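Long-range contacts in peptidase S9 prolyl oligopeptidase catalytic domain-containing protein (PDB 4HXF), which probably hydrolyses peptides as an acylaminoacyl peptidase of the prolyl oligopeptidase family, a serine protease that assembles into a self-compartmentalizing hexamer: residues Asp114-Leu119 against Asp158-Glu163; Arg262-Ala267 against Val274-Phe279. All coordinates share one frame; numbering follows the deposited sequence.

Contact 1. Residues Asp114-Leu119 against Asp158-Glu163; sequences DSRRLL and DTEGEE. With MG (magnesium ion), chain F.
Arg116 and Leu118 meet Asp158, Thr159 and Glu160 at one end of a four-stranded antiparallel beta-propeller blade. The contact joins the start of strand 117-124 to the turn that links strands 151-158 and 163-171. Asp114 shapes the approach to the strand. Its OD1 accepts from Arg116 N, an Asx turn, and from Arg117 N, which extends it to an Asx motif. Its OD2 is gripped side-on by the Arg117 guanidinium. A water sits between Ser115 O and Glu160 OE2.

Arg116 carries the contact. CG is anti to the backbone N (chi1 179°), and the chain runs out extended to Asp158. NE gives an almost straight bond (176°) to Asp158 OD1 at 2.8 Å. NH2 reaches Asp158 OD2 at 2.9 Å, and also bonds Asp337 O of the second subunit. The Asp158 carboxylate lies at the edge of the guanidinium but is turned 45° from its plane. Glu160 stacks over one guanidinium face with its CD 3.6 Å above the plane. The salt bridge from NE to Glu160 OE2 is long; OE2 lies well out of the guanidinium plane and no N-H points at it. Glu160 OE1 has its salt bridge with Arg55 of the second subunit. An alanine in place of Arg116 would probably leave the Asp158 carboxylate without the cation that grips both its oxygens, and Glu160 without the flat group it stacks on. Glu160 N also bonds Asp158 OD1, from the opposite face to NE, and closes a second Asx turn.

Arg116 O takes two bonds from Thr159, from OG1 at 2.7 Å and N at 3.0 Å. Next, Arg117 pairs with Asp158 as an antiparallel non-hydrogen-bonded pair. Further along the turn, Glu162 OE1 binds magnesium at 2.0 Å with Lys99 O. Trp111 touches both Leu118 and Thr159. Leu118 crosses Thr159 at about a right angle, its CD1 3.6 Å from Thr159 CG2.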
loop_
_atom_site.group_PDB
_atom_site.type_symbol
_atom_site.label_atom_id
_atom_site.label_comp_id
_atom_site.label_asym_id
_atom_site.label_seq_id
_atom_site.Cartn_x
_atom_site.Cartn_y
_atom_site.Cartn_z
ATOM N N ASP A 114 -0.308 -33.876 -31.518
ATOM C CA ASP A 114 1.119 -33.996 -31.171
ATOM C C ASP A 114 1.517 -33.838 -29.719
ATOM O O ASP A 114 2.687 -34.008 -29.382
ATOM C CB ASP A 114 1.938 -33.028 -32.035
ATOM C CG ASP A 114 1.700 -31.533 -31.734
ATOM O OD1 ASP A 114 1.059 -31.103 -30.758
ATOM O OD2 ASP A 114 2.207 -30.755 -32.568
ATOM N N SER A 115 0.539 -33.511 -28.868
ATOM C CA SER A 115 0.814 -33.251 -27.439
ATOM C C SER A 115 1.878 -32.182 -27.207
ATOM O O SER A 115 2.548 -32.183 -26.166
ATOM C CB SER A 115 1.170 -34.519 -26.685
ATOM O OG SER A 115 0.156 -35.568 -26.788
ATOM N N ARG A 116 1.933 -31.254 -28.135
ATOM C CA ARG A 116 2.921 -30.122 -28.091
ATOM C C ARG A 116 2.246 -28.799 -28.280
ATOM O O ARG A 116 2.441 -27.871 -27.500
ATOM C CB ARG A 116 4.007 -30.336 -29.121
ATOM C CG ARG A 116 4.989 -29.173 -29.094
ATOM C CD ARG A 116 6.240 -29.452 -29.869
ATOM N NE ARG A 116 7.116 -28.226 -29.768
ATOM C CZ ARG A 116 8.346 -28.115 -30.222
ATOM N NH1 ARG A 116 8.938 -29.121 -30.798
ATOM N NH2 ARG A 116 9.022 -26.953 -30.124
ATOM N N ARG A 117 1.372 -28.645 -29.282
ATOM C CA ARG A 117 0.699 -27.436 -29.530
ATOM C C ARG A 117 -0.712 -27.378 -28.941
ATOM O O ARG A 117 -1.395 -28.416 -28.856
ATOM C CB ARG A 117 0.603 -27.162 -31.056
ATOM C CG ARG A 117 1.921 -26.867 -31.748
ATOM C CD ARG A 117 1.717 -26.860 -33.265
ATOM N NE ARG A 117 1.482 -28.211 -33.728
ATOM C CZ ARG A 117 1.032 -28.539 -34.951
ATOM N NH1 ARG A 117 0.774 -27.610 -35.835
ATOM N NH2 ARG A 117 0.954 -29.789 -35.337
ATOM N N LEU A 118 -1.064 -26.194 -28.479
ATOM C CA LEU A 118 -2.435 -25.877 -28.035
ATOM C C LEU A 118 -3.042 -24.965 -29.097
ATOM O O LEU A 118 -2.365 -24.146 -29.713
ATOM C CB LEU A 118 -2.458 -25.135 -26.700
ATOM C CG LEU A 118 -2.036 -25.959 -25.551
ATOM C CD1 LEU A 118 -1.957 -25.076 -24.269
ATOM C CD2 LEU A 118 -3.127 -27.060 -25.232
ATOM N N LEU A 119 -4.336 -25.119 -29.368
ATOM C CA LEU A 119 -5.108 -24.053 -29.980
ATOM C C LEU A 119 -5.840 -23.299 -28.938
ATOM O O LEU A 119 -6.612 -23.915 -28.179
ATOM C CB LEU A 119 -6.103 -24.635 -30.978
ATOM C CG LEU A 119 -7.131 -23.671 -31.641
ATOM C CD1 LEU A 119 -6.404 -22.550 -32.424
ATOM C CD2 LEU A 119 -8.223 -24.405 -32.455
ATOM N N ASP A 158 2.944 -23.118 -28.997
ATOM C CA ASP A 158 3.923 -24.151 -28.742
ATOM C C ASP A 158 4.165 -24.213 -27.232
ATOM O O ASP A 158 4.668 -23.241 -26.662
ATOM C CB ASP A 158 5.229 -23.914 -29.455
ATOM C CG ASP A 158 6.277 -24.878 -29.041
ATOM O OD1 ASP A 158 5.916 -26.003 -28.544
ATOM O OD2 ASP A 158 7.507 -24.619 -29.235
ATOM N N THR A 159 3.730 -25.332 -26.598
ATOM C CA THR A 159 3.905 -25.405 -25.117
ATOM C C THR A 159 5.386 -25.680 -24.707
ATOM O O THR A 159 5.713 -25.445 -23.517
ATOM C CB THR A 159 2.970 -26.442 -24.449
ATOM O OG1 THR A 159 3.333 -27.717 -24.955
ATOM C CG2 THR A 159 1.481 -26.139 -24.644
ATOM N N GLU A 160 6.235 -26.095 -25.635
ATOM C CA GLU A 160 7.648 -26.397 -25.302
ATOM C C GLU A 160 8.390 -25.010 -25.249
ATOM O O GLU A 160 8.837 -24.601 -24.196
ATOM C CB GLU A 160 8.278 -27.348 -26.329
ATOM C CG GLU A 160 7.778 -28.745 -26.153
ATOM C CD GLU A 160 8.642 -29.763 -26.848
ATOM O OE1 GLU A 160 9.859 -29.569 -27.044
ATOM O OE2 GLU A 160 8.051 -30.771 -27.244
ATOM N N GLY A 161 8.485 -24.359 -26.385
ATOM C CA GLY A 161 9.099 -23.028 -26.479
ATOM C C GLY A 161 8.279 -21.902 -25.890
ATOM O O GLY A 161 8.859 -20.826 -25.676
ATOM N N GLU A 162 7.002 -22.100 -25.678
ATOM C CA GLU A 162 6.124 -21.175 -24.968
ATOM C C GLU A 162 5.858 -19.903 -25.774
ATOM O O GLU A 162 6.095 -18.726 -25.302
ATOM C CB GLU A 162 6.673 -20.858 -23.588
ATOM C CG GLU A 162 6.952 -22.098 -22.767
ATOM C CD GLU A 162 7.328 -21.794 -21.289
ATOM O OE1 GLU A 162 6.969 -20.677 -20.801
ATOM O OE2 GLU A 162 7.934 -22.715 -20.735
ATOM N N GLU A 163 5.452 -20.120 -27.011
ATOM C CA GLU A 163 5.283 -19.010 -28.011
ATOM C C GLU A 163 4.049 -19.260 -28.842
ATOM O O GLU A 163 3.759 -20.414 -29.250
ATOM C CB GLU A 163 6.423 -18.895 -29.027
ATOM C CG GLU A 163 7.596 -18.286 -28.423
ATOM C CD GLU A 163 7.353 -16.872 -28.017
ATOM O OE1 GLU A 163 6.753 -15.965 -28.683
ATOM O OE2 GLU A 163 7.733 -16.658 -26.931
HETATM MG MG MG F . 7.058 -19.955 -18.900
HETATM O O HOH W 1 5.758 -31.471 -26.364
HETATM O O HOH W 2 8.081 -21.657 -18.371
HETATM O O HOH W 3 5.991 -18.265 -19.539
HETATM O O HOH W 4 7.129 -19.306 -17.000
HETATM O O HOH W 5 8.751 -18.819 -19.365
#

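Contact 2. Residues Arg262-Ala267 against Val274-Phe279. With MG (magnesium ion), chain D.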
loop_
_atom_site.group_PDB
_atom_site.type_symbol
_atom_site.label_atom_id
_atom_site.label_comp_id
_atom_site.label_asym_id
_atom_site.label_seq_id
_atom_site.Cartn_x
_atom_site.Cartn_y
_atom_site.Cartn_z
ATOM N N ARG A 262 -35.281 -36.208 -31.690
ATOM C CA ARG A 262 -34.889 -35.611 -30.394
ATOM C C ARG A 262 -33.619 -34.773 -30.650
ATOM O O ARG A 262 -32.831 -34.952 -31.616
ATOM C CB ARG A 262 -34.644 -36.705 -29.394
ATOM C CG ARG A 262 -35.890 -37.455 -29.013
ATOM C CD ARG A 262 -36.881 -36.631 -28.209
ATOM N NE ARG A 262 -37.965 -37.462 -27.730
ATOM C CZ ARG A 262 -39.110 -37.695 -28.386
ATOM N NH1 ARG A 262 -39.255 -37.268 -29.645
ATOM N NH2 ARG A 262 -40.042 -38.444 -27.820
ATOM N N GLU A 263 -33.418 -33.780 -29.791
ATOM C CA GLU A 263 -32.279 -32.875 -29.954
ATOM C C GLU A 263 -31.026 -33.420 -29.211
ATOM O O GLU A 263 -31.117 -33.859 -28.042
ATOM C CB GLU A 263 -32.639 -31.536 -29.415
ATOM C CG GLU A 263 -31.459 -30.543 -29.556
ATOM C CD GLU A 263 -31.888 -29.093 -29.439
ATOM O OE1 GLU A 263 -32.319 -28.640 -28.381
ATOM O OE2 GLU A 263 -31.686 -28.420 -30.467
ATOM N N VAL A 264 -29.864 -33.302 -29.823
ATOM C CA VAL A 264 -28.551 -33.590 -29.212
ATOM C C VAL A 264 -28.150 -32.436 -28.303
ATOM O O VAL A 264 -28.177 -31.246 -28.641
ATOM C CB VAL A 264 -27.440 -33.903 -30.278
ATOM C CG1 VAL A 264 -26.047 -34.102 -29.598
ATOM C CG2 VAL A 264 -27.801 -35.119 -31.159
ATOM N N ALA A 265 -27.768 -32.832 -27.066
ATOM C CA ALA A 265 -27.286 -31.878 -26.093
ATOM C C ALA A 265 -25.761 -31.680 -26.256
ATOM O O ALA A 265 -25.350 -30.507 -26.284
ATOM C CB ALA A 265 -27.634 -32.296 -24.631
ATOM N N GLN A 266 -24.989 -32.765 -26.378
ATOM C CA GLN A 266 -23.555 -32.679 -26.449
ATOM C C GLN A 266 -23.123 -33.848 -27.234
ATOM O O GLN A 266 -23.770 -34.868 -27.222
ATOM C CB GLN A 266 -22.990 -32.711 -25.005
ATOM C CG GLN A 266 -21.517 -32.744 -24.801
ATOM C CD GLN A 266 -21.109 -32.622 -23.299
ATOM O OE1 GLN A 266 -21.992 -32.493 -22.394
ATOM N NE2 GLN A 266 -19.767 -32.665 -23.026
ATOM N N ALA A 267 -21.984 -33.775 -27.925
ATOM C CA ALA A 267 -21.484 -34.888 -28.627
ATOM C C ALA A 267 -19.914 -34.767 -28.845
ATOM O O ALA A 267 -19.370 -33.662 -28.967
ATOM C CB ALA A 267 -22.181 -35.057 -30.049
ATOM N N VAL A 274 -19.056 -42.121 -31.889
ATOM C CA VAL A 274 -19.594 -40.874 -31.382
ATOM C C VAL A 274 -20.377 -41.146 -30.097
ATOM O O VAL A 274 -21.312 -41.987 -30.017
ATOM C CB VAL A 274 -20.524 -40.233 -32.408
ATOM C CG1 VAL A 274 -21.178 -38.904 -31.877
ATOM C CG2 VAL A 274 -19.748 -39.965 -33.724
ATOM N N TYR A 275 -20.046 -40.348 -29.123
ATOM C CA TYR A 275 -20.789 -40.395 -27.848
ATOM C C TYR A 275 -21.609 -39.127 -27.782
ATOM O O TYR A 275 -21.115 -38.067 -28.095
ATOM C CB TYR A 275 -19.791 -40.392 -26.663
ATOM C CG TYR A 275 -19.013 -41.713 -26.610
ATOM C CD1 TYR A 275 -17.873 -41.859 -27.310
ATOM C CD2 TYR A 275 -19.490 -42.723 -25.901
ATOM C CE1 TYR A 275 -17.176 -43.064 -27.272
ATOM C CE2 TYR A 275 -18.781 -43.945 -25.801
ATOM C CZ TYR A 275 -17.604 -44.049 -26.477
ATOM O OH TYR A 275 -16.870 -45.290 -26.483
ATOM N N PHE A 276 -22.863 -39.256 -27.344
ATOM C CA PHE A 276 -23.722 -38.102 -27.380
ATOM C C PHE A 276 -24.876 -38.247 -26.376
ATOM O O PHE A 276 -25.264 -39.342 -26.038
ATOM C CB PHE A 276 -24.263 -37.931 -28.814
ATOM C CG PHE A 276 -25.208 -38.983 -29.272
ATOM C CD1 PHE A 276 -24.705 -40.109 -29.918
ATOM C CD2 PHE A 276 -26.574 -38.826 -29.150
ATOM C CE1 PHE A 276 -25.570 -41.062 -30.362
ATOM C CE2 PHE A 276 -27.426 -39.801 -29.625
ATOM C CZ PHE A 276 -26.920 -40.935 -30.235
ATOM N N THR A 277 -25.424 -37.126 -25.982
ATOM C CA THR A 277 -26.565 -37.091 -25.146
ATOM C C THR A 277 -27.753 -36.485 -25.858
ATOM O O THR A 277 -27.582 -35.652 -26.766
ATOM C CB THR A 277 -26.313 -36.237 -23.889
ATOM O OG1 THR A 277 -25.642 -34.999 -24.224
ATOM C CG2 THR A 277 -25.332 -37.073 -22.932
ATOM N N LEU A 278 -28.946 -36.885 -25.471
ATOM C CA LEU A 278 -30.215 -36.358 -26.007
ATOM C C LEU A 278 -31.110 -35.906 -24.961
ATOM O O LEU A 278 -31.162 -36.484 -23.845
ATOM C CB LEU A 278 -31.010 -37.495 -26.715
ATOM C CG LEU A 278 -30.435 -38.271 -27.893
ATOM C CD1 LEU A 278 -31.307 -39.459 -28.400
ATOM C CD2 LEU A 278 -30.226 -37.233 -29.037
ATOM N N PHE A 279 -31.883 -34.883 -25.296
ATOM C CA PHE A 279 -32.943 -34.356 -24.428
ATOM C C PHE A 279 -34.178 -35.221 -24.667
ATOM O O PHE A 279 -34.737 -35.318 -25.789
ATOM C CB PHE A 279 -33.291 -32.927 -24.748
ATOM C CG PHE A 279 -32.262 -31.918 -24.457
ATOM C CD1 PHE A 279 -31.453 -31.478 -25.482
ATOM C CD2 PHE A 279 -32.171 -31.284 -23.222
ATOM C CE1 PHE A 279 -30.540 -30.480 -25.347
ATOM C CE2 PHE A 279 -31.195 -30.294 -23.056
ATOM C CZ PHE A 279 -30.349 -29.921 -24.121
HETATM MG MG MG D . -30.836 -26.481 -30.414
HETATM O O HOH W 6 -35.373 -33.444 -27.807
HETATM O O HOH W 7 -31.867 -26.112 -28.657
HETATM O O HOH W 8 -24.739 -33.662 -22.021
HETATM O O HOH W 9 -32.430 -25.772 -31.529
HETATM O O HOH W 10 -30.081 -24.454 -30.461
HETATM O O HOH W 11 -29.152 -27.190 -29.228
#
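Val264 pairs with Leu278 and Ala267 with Phe276, both as antiparallel non-hydrogen-bonded pairs, in a beta hairpin, strands 264-270 and 273-280 of a propeller blade. Three backbone hydrogen bonds run between 262-267 and 274-279. Phe279 N bonds Glu263 O at 3.0 Å. Ala265 N bonds Thr277 O at 2.8 Å. Thr277 N bonds Gln266 O at 3.1 Å. Ala265 and Gln266 both lie against Thr277, which is consistent with a beta bulge.

On the face of Val264, Ala267, Phe276 and Leu278 the contacts are apolar. Val264 CG2 meets Leu278 CD2 at 3.9 Å, and Ala267 CB meets Phe276 CB at 3.8 Å. Ile246 of strand 245-249 packs on Ala267 and Phe276. Beside the bulge, Ala265 CB touches Phe279 CE1 at 3.5 Å. The Phe279 ring runs alongside the Glu263 side chain, pointing the same way.

Two waters bridge the segments. One joins Glu263 N to Phe279 O, the other Gln266 OE1 to Thr277 OG1.

The metal site uses Glu263, whose extended chain carries the carboxylate out to the ion. Asp244 also binds the magnesium, and Asn419 bonds Glu263 OE1. Glu263 OE2 binds the ion at 2.1 Å. A water bound to the same ion donates to Glu263 OE1, its O 2.6 Å away.

How the contacts relate
From the N terminus, contact 1 comes first. It closes a loop of 38 residues, much of it strand, between 114-119 and 158-163. Contact 2 opens only after that loop has closed, so the two follow in series and neither nests nor crosses. Its own loop is short, the six residues between 262-267 and 274-279. The two contacts lie in separate four-stranded sheets, with centres about 31 Å apart and nearest atoms about 15 Å apart. Contact 1 lies at a subunit interface of the hexamer. Contact 2 lies nearer the chain centre, on the side of the propeller that meets the hydrolase part of the chain through Asn419.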